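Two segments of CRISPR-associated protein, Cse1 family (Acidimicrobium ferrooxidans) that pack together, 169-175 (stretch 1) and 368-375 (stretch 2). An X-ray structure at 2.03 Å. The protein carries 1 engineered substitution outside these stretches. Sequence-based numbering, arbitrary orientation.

Stretch 1 169-175: AFGSASD
Stretch 2 368-375: KFGNMSTT

Two turns meet here, burying 258 Å² in total. Stretch 1 leaves a helix and, after Gly171 (phi/psi -67/164), forms a type I turn from Ser172 to Asp175, closed by Asp175 N to Ser172 O at 3.3 Å. Stretch 2 runs as a strand through Gly370 into a type I' turn, Asn371 to Thr374, whose middle residues Met372 (selenomethionine, 57/49) and Ser373 (63/24) have positive phi; Gly370 N to Thr375 O, 2.7 Å, ties its arms together. Ala173 lies opposite Thr374, CA to CA 4.9 Å.

The one backbone hydrogen bond between the stretches, Ala173 N to Ser373 O, is short and nearly straight (2.8 Å, 164°). Two serine hydroxyls then donate to a single carbonyl: Ser172 OG (chi1 p) lies 3.3 Å from Thr374 O, and Ser174 OG (chi1 m) 3.1 Å from the same Thr374 O. Ser172 OG also accepts from Ser174 N at 3.1 Å, so this short side chain braces its own turn while reaching across.

Van der Waals contacts fill in around these bonds. Buried Ala173 points its methyl toward stretch 2, CB 3.9 Å from Ser373 CB and 3.7 Å from Met372 O; so small a group fits this close backbone approach. Phe369 (chi1 m, chi2 -96°) brings CE1 to 3.9 Å from Ser172 CB, its ring oblique to that contact.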

# COMPACT_ATOMS: atom_id res chain seq x y z
N ALA A 169 4.92 9.26 8.67
CA ALA A 169 3.76 8.49 8.19
C ALA A 169 3.75 7.03 8.66
O ALA A 169 2.68 6.45 8.74
CB ALA A 169 3.79 8.51 6.63
N PHE A 170 4.92 6.39 8.84
CA PHE A 170 5.01 4.95 9.08
C PHE A 170 5.68 4.60 10.41
O PHE A 170 5.99 3.46 10.62
CB PHE A 170 5.79 4.27 7.93
CG PHE A 170 4.97 3.99 6.70
CD1 PHE A 170 4.18 2.87 6.63
CD2 PHE A 170 5.05 4.82 5.58
CE1 PHE A 170 3.44 2.57 5.48
CE2 PHE A 170 4.33 4.50 4.40
CZ PHE A 170 3.53 3.37 4.37
N GLY A 171 5.82 5.52 11.33
CA GLY A 171 6.46 5.20 12.60
C GLY A 171 5.67 4.23 13.49
O GLY A 171 4.49 3.95 13.27
N SER A 172 6.34 3.66 14.47
CA SER A 172 5.70 2.71 15.38
C SER A 172 5.57 3.37 16.78
O SER A 172 6.06 4.50 16.99
CB SER A 172 6.54 1.44 15.45
OG SER A 172 7.69 1.65 16.27
N ALA A 173 5.02 2.61 17.76
CA ALA A 173 4.90 3.06 19.15
C ALA A 173 6.25 3.10 19.85
O ALA A 173 6.31 3.59 20.97
CB ALA A 173 3.93 2.18 19.92
N SER A 174 7.34 2.61 19.20
CA SER A 174 8.72 2.73 19.73
C SER A 174 9.21 4.18 19.74
O SER A 174 10.18 4.45 20.42
CB SER A 174 9.71 1.91 18.88
OG SER A 174 9.39 0.54 19.00
N ASP A 175 8.56 5.11 19.04
CA ASP A 175 9.04 6.51 18.93
C ASP A 175 8.54 7.32 20.15
O ASP A 175 7.89 8.32 19.99
CB ASP A 175 8.54 7.12 17.60
CG ASP A 175 9.01 6.42 16.36
OD1 ASP A 175 10.06 5.72 16.43
OD2 ASP A 175 8.39 6.62 15.30
N LYS A 368 1.43 -4.66 9.48
CA LYS A 368 1.00 -5.36 10.68
C LYS A 368 2.13 -5.25 11.72
O LYS A 368 3.31 -5.45 11.39
CB LYS A 368 0.67 -6.81 10.38
CG LYS A 368 -0.29 -7.41 11.40
CD LYS A 368 -0.27 -8.96 11.41
CE LYS A 368 -1.31 -9.59 10.50
NZ LYS A 368 -1.36 -11.07 10.67
N PHE A 369 1.76 -4.82 12.94
CA PHE A 369 2.68 -4.60 14.05
C PHE A 369 2.45 -5.59 15.15
O PHE A 369 1.33 -6.04 15.35
CB PHE A 369 2.52 -3.18 14.65
CG PHE A 369 2.94 -2.13 13.68
CD1 PHE A 369 4.22 -1.60 13.73
CD2 PHE A 369 2.08 -1.72 12.67
CE1 PHE A 369 4.64 -0.67 12.77
CE2 PHE A 369 2.50 -0.81 11.70
CZ PHE A 369 3.79 -0.29 11.76
N GLY A 370 3.52 -5.90 15.86
CA GLY A 370 3.49 -6.76 17.05
C GLY A 370 4.06 -6.04 18.25
O GLY A 370 4.51 -4.87 18.16
N ASN A 371 4.08 -6.75 19.39
CA ASN A 371 4.65 -6.28 20.65
C ASN A 371 4.16 -4.87 21.03
O ASN A 371 4.96 -3.94 21.17
CB ASN A 371 6.17 -6.33 20.55
CG ASN A 371 6.66 -7.71 20.17
OD1 ASN A 371 7.20 -7.95 19.09
ND2 ASN A 371 6.36 -8.68 21.00
N MSE A 372 2.82 -4.72 21.17
CA MSE A 372 2.16 -3.48 21.55
C MSE A 372 2.55 -2.34 20.56
O MSE A 372 3.01 -1.25 20.96
CB MSE A 372 2.52 -3.10 23.01
CG MSE A 372 1.94 -4.10 24.09
SE MSE A 372 -0.02 -3.93 24.17
CE MSE A 372 -0.52 -5.52 23.20
N SER A 373 2.44 -2.65 19.28
CA SER A 373 2.67 -1.73 18.18
C SER A 373 4.11 -1.18 18.10
O SER A 373 4.34 -0.14 17.50
CB SER A 373 1.67 -0.57 18.25
OG SER A 373 0.38 -1.08 17.94
N THR A 374 5.08 -1.91 18.65
CA THR A 374 6.49 -1.50 18.65
C THR A 374 7.23 -2.11 17.46
O THR A 374 8.16 -1.48 17.01
CB THR A 374 7.21 -1.86 19.95
OG1 THR A 374 7.15 -3.27 20.18
CG2 THR A 374 6.69 -1.09 21.15
N THR A 375 6.88 -3.34 16.99
CA THR A 375 7.64 -4.00 15.92
C THR A 375 6.80 -4.21 14.67
O THR A 375 5.66 -4.67 14.75
CB THR A 375 8.19 -5.34 16.41
OG1 THR A 375 7.10 -6.22 16.69
CG2 THR A 375 9.10 -5.19 17.68